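Local coordinates for protein inositol-3-phosphate synthase (Caenorhabditis elegans, PDB 1VKO) that belongs to the myo-inositol-1-phosphate synthase family and binds nicotinamide-adenine-dinucleotide and pyrophosphate in adjoining ligand sites, at residues Gly321-Lys326 with Leu481-Val487. Numbering follows the deposited sequence.
Sequences GGDDFK and LLLKAPV. With NAD (nicotinamide-adenine-dinucleotide), chain G; POP (pyrophosphate 2-), chain H.
Gly321-Lys326 and Leu481-Val487 are irregular loop segments that run antiparallel, joined largely by backbone. Leu481-Leu482 end a 3-10 segment, Lys484 has helical backbone angles (-80/-40), and Asp324 has a positive phi (88°). Asp323 lies opposite Ala485, and a single beta bridge pairs Phe325 with Leu483. A cis peptide bond precedes Asp323. Val487 N donates to Gly322 O at 2.7 Å. Asp323 N reaches Ala485 O at 2.7 Å, and Ala485 N returns to Asp323 O at 2.9 Å. Lys484 N bonds Asp324 O at 2.6 Å, and Lys326 N bonds Leu482 O at 2.8 Å.

Lys326, Leu483 and Lys484 bury most here. Lys326 (chi1 t) lays its chain along the 481-487 backbone, with CE 3.3 Å from Leu483 O. Its NZ continues to Gln501 and Ser334. A water bridges Lys326 O and Leu481 O. Leu483 (chi1 m, chi2 t) brings CD1 to 3.4 Å from Gly322 N. Lys484 stretches past the other backbone into the ligand site. Its NZ makes a very short hydrogen bond to Phe325 O, 2.5 Å, and a salt bridge to Asp324 OD2 at 3.5 Å, weak as a hydrogen bond. The same NZ bonds pyrophosphate O5 at 2.6 Å and O at 2.9 Å. Asp324 also pairs with Lys373. Asp324, Phe325 and Lys484 line part of the NAD pocket, Lys326 and Lys484 part of the pyrophosphate site.

The 321-326 loop leaves edge strand 320-321 of the parallel, Rossmann-like sheet and leads towards helix 329-342. Phe325 and Leu482 pack on helix 440-458, Leu481 on helix 498-513, and Lys484 beside helix 367-378.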
loop_
_atom_site.group_PDB
_atom_site.type_symbol
_atom_site.label_atom_id
_atom_site.label_comp_id
_atom_site.label_asym_id
_atom_site.label_seq_id
_atom_site.Cartn_x
_atom_site.Cartn_y
_atom_site.Cartn_z
ATOM N N GLY A 321 29.092 -22.731 3.462
ATOM C CA GLY A 321 27.783 -22.112 3.754
ATOM C C GLY A 321 27.109 -21.466 2.540
ATOM O O GLY A 321 27.775 -21.096 1.582
ATOM N N GLY A 322 25.783 -21.344 2.583
ATOM C CA GLY A 322 24.976 -20.750 1.503
ATOM C C GLY A 322 23.545 -21.268 1.529
ATOM O O GLY A 322 23.199 -22.080 2.381
ATOM N N ASP A 323 22.691 -20.808 0.615
ATOM C CA ASP A 323 23.072 -19.878 -0.411
ATOM C C ASP A 323 22.161 -18.670 -0.331
ATOM O O ASP A 323 20.939 -18.819 -0.133
ATOM C CB ASP A 323 22.842 -20.521 -1.775
ATOM C CG ASP A 323 23.671 -21.743 -2.003
ATOM O OD1 ASP A 323 24.867 -21.822 -1.558
ATOM O OD2 ASP A 323 23.235 -22.676 -2.696
ATOM N N ASP A 324 22.750 -17.488 -0.515
ATOM C CA ASP A 324 22.028 -16.262 -0.901
ATOM C C ASP A 324 21.499 -15.499 0.314
ATOM O O ASP A 324 20.592 -15.994 1.022
ATOM C CB ASP A 324 20.914 -16.596 -1.903
ATOM C CG ASP A 324 20.453 -15.395 -2.727
ATOM O OD1 ASP A 324 21.193 -14.389 -2.848
ATOM O OD2 ASP A 324 19.359 -15.400 -3.333
ATOM N N PHE A 325 22.057 -14.297 0.540
ATOM C CA PHE A 325 21.686 -13.470 1.672
ATOM C C PHE A 325 20.217 -13.371 1.764
ATOM O O PHE A 325 19.507 -13.169 0.757
ATOM C CB PHE A 325 22.222 -12.032 1.567
ATOM C CG PHE A 325 23.722 -11.924 1.410
ATOM C CD1 PHE A 325 24.586 -12.545 2.304
ATOM C CD2 PHE A 325 24.271 -11.161 0.387
ATOM C CE1 PHE A 325 25.991 -12.412 2.151
ATOM C CE2 PHE A 325 25.678 -11.038 0.245
ATOM C CZ PHE A 325 26.496 -11.671 1.127
ATOM N N LYS A 326 19.742 -13.513 2.986
ATOM C CA LYS A 326 18.352 -13.306 3.257
ATOM C C LYS A 326 18.197 -11.978 3.951
ATOM O O LYS A 326 18.195 -11.894 5.192
ATOM C CB LYS A 326 17.843 -14.440 4.104
ATOM C CG LYS A 326 16.406 -14.381 4.297
ATOM C CD LYS A 326 16.110 -14.960 5.653
ATOM C CE LYS A 326 15.931 -16.437 5.588
ATOM N NZ LYS A 326 15.446 -16.951 6.893
ATOM N N LEU A 481 19.608 -18.771 9.132
ATOM C CA LEU A 481 18.836 -17.553 9.407
ATOM C C LEU A 481 19.299 -16.408 8.561
ATOM O O LEU A 481 18.536 -15.475 8.322
ATOM C CB LEU A 481 18.828 -17.164 10.900
ATOM C CG LEU A 481 20.044 -16.591 11.614
ATOM C CD1 LEU A 481 19.627 -15.945 12.974
ATOM C CD2 LEU A 481 21.015 -17.728 11.811
ATOM N N LEU A 482 20.547 -16.489 8.107
ATOM C CA LEU A 482 21.118 -15.446 7.286
ATOM C C LEU A 482 20.918 -15.694 5.788
ATOM O O LEU A 482 21.259 -14.838 4.967
ATOM C CB LEU A 482 22.624 -15.270 7.602
ATOM C CG LEU A 482 23.063 -14.629 8.928
ATOM C CD1 LEU A 482 21.983 -13.750 9.503
ATOM C CD2 LEU A 482 23.478 -15.649 9.946
ATOM N N LEU A 483 20.361 -16.855 5.433
ATOM C CA LEU A 483 20.417 -17.308 4.042
ATOM C C LEU A 483 19.061 -17.749 3.517
ATOM O O LEU A 483 18.271 -18.317 4.275
ATOM C CB LEU A 483 21.446 -18.437 3.908
ATOM C CG LEU A 483 22.915 -18.076 4.207
ATOM C CD1 LEU A 483 23.725 -19.349 4.389
ATOM C CD2 LEU A 483 23.563 -17.111 3.169
ATOM N N LYS A 484 18.824 -17.501 2.222
ATOM C CA LYS A 484 17.529 -17.695 1.585
ATOM C C LYS A 484 17.291 -19.123 1.235
ATOM O O LYS A 484 16.162 -19.614 1.372
ATOM C CB LYS A 484 17.448 -16.961 0.270
ATOM C CG LYS A 484 16.922 -15.585 0.366
ATOM C CD LYS A 484 16.460 -15.139 -1.020
ATOM C CE LYS A 484 16.525 -13.632 -1.086
ATOM N NZ LYS A 484 17.936 -13.124 -1.156
ATOM N N ALA A 485 18.372 -19.755 0.761
ATOM C CA ALA A 485 18.349 -21.080 0.161
ATOM C C ALA A 485 19.416 -21.922 0.827
ATOM O O ALA A 485 20.462 -22.253 0.237
ATOM C CB ALA A 485 18.580 -20.986 -1.327
ATOM N N PRO A 486 19.145 -22.289 2.067
ATOM C CA PRO A 486 20.185 -22.902 2.887
ATOM C C PRO A 486 20.585 -24.301 2.357
ATOM O O PRO A 486 19.729 -25.127 1.971
ATOM C CB PRO A 486 19.584 -22.928 4.300
ATOM C CG PRO A 486 18.127 -22.543 4.162
ATOM C CD PRO A 486 17.844 -22.195 2.756
ATOM N N VAL A 487 21.893 -24.483 2.260
ATOM C CA VAL A 487 22.517 -25.725 1.953
ATOM C C VAL A 487 22.722 -26.414 3.322
ATOM O O VAL A 487 23.117 -25.778 4.320
ATOM C CB VAL A 487 23.857 -25.459 1.223
ATOM C CG1 VAL A 487 24.606 -26.774 0.879
ATOM C CG2 VAL A 487 23.601 -24.659 -0.051
HETATM P PA NAD G . 27.394 -5.315 -6.968
HETATM O O1A NAD G . 27.349 -5.293 -8.420
HETATM O O2A NAD G . 27.416 -3.928 -6.476
HETATM O O5B NAD G . 28.663 -6.169 -6.548
HETATM C C5B NAD G . 29.210 -7.102 -7.431
HETATM C C4B NAD G . 30.699 -6.826 -7.518
HETATM O O4B NAD G . 31.357 -8.038 -7.812
HETATM C C3B NAD G . 31.042 -5.870 -8.625
HETATM O O3B NAD G . 32.129 -5.117 -8.110
HETATM C C2B NAD G . 31.606 -6.707 -9.737
HETATM O O2B NAD G . 32.742 -5.979 -10.199
HETATM C C1B NAD G . 32.112 -7.934 -8.984
HETATM N N9A NAD G . 32.254 -9.232 -9.693
HETATM C C8A NAD G . 31.478 -9.798 -10.658
HETATM N N7A NAD G . 32.031 -10.982 -11.006
HETATM C C5A NAD G . 33.152 -11.206 -10.296
HETATM C C6A NAD G . 34.115 -12.231 -10.282
HETATM N N6A NAD G . 34.092 -13.284 -11.115
HETATM N N1A NAD G . 35.181 -12.119 -9.425
HETATM C C2A NAD G . 35.322 -11.022 -8.627
HETATM N N3A NAD G . 34.402 -10.025 -8.689
HETATM C C4A NAD G . 33.320 -10.097 -9.492
HETATM O O3 NAD G . 26.163 -6.158 -6.333
HETATM P PN NAD G . 25.936 -6.174 -4.758
HETATM O O1N NAD G . 27.251 -5.894 -4.124
HETATM O O2N NAD G . 24.800 -5.294 -4.469
HETATM O O5D NAD G . 25.636 -7.720 -4.368
HETATM C C5D NAD G . 26.454 -8.768 -4.860
HETATM C C4D NAD G . 25.778 -10.152 -4.861
HETATM O O4D NAD G . 25.142 -10.390 -3.629
HETATM C C3D NAD G . 24.707 -10.327 -5.945
HETATM O O3D NAD G . 24.822 -11.615 -6.482
HETATM C C2D NAD G . 23.419 -10.345 -5.162
HETATM O O2D NAD G . 22.381 -11.137 -5.716
HETATM C C1D NAD G . 23.876 -10.964 -3.869
HETATM N N1N NAD G . 22.833 -10.656 -2.898
HETATM C C2N NAD G . 22.565 -9.362 -2.577
HETATM C C3N NAD G . 21.556 -9.096 -1.679
HETATM C C7N NAD G . 21.561 -7.740 -1.083
HETATM O O7N NAD G . 22.537 -6.856 -1.601
HETATM N N7N NAD G . 20.697 -7.431 -0.107
HETATM C C4N NAD G . 20.817 -10.137 -1.083
HETATM C C5N NAD G . 21.092 -11.439 -1.438
HETATM C C6N NAD G . 22.111 -11.697 -2.367
HETATM P P1 POP H . 15.466 -10.295 -0.157
HETATM O O1 POP H . 15.596 -10.716 1.299
HETATM O O2 POP H . 15.081 -8.837 -0.237
HETATM O O3 POP H . 14.381 -11.126 -0.825
HETATM O O POP H . 16.913 -10.471 -0.894
HETATM P P2 POP H . 17.268 -10.135 -2.450
HETATM O O4 POP H . 17.972 -8.782 -2.487
HETATM O O5 POP H . 18.159 -11.246 -2.990
HETATM O O6 POP H . 16.074 -10.018 -3.403
HETATM O O HOH W 1 20.780 -23.198 -2.179
HETATM O O HOH W 2 18.833 -12.890 7.700
#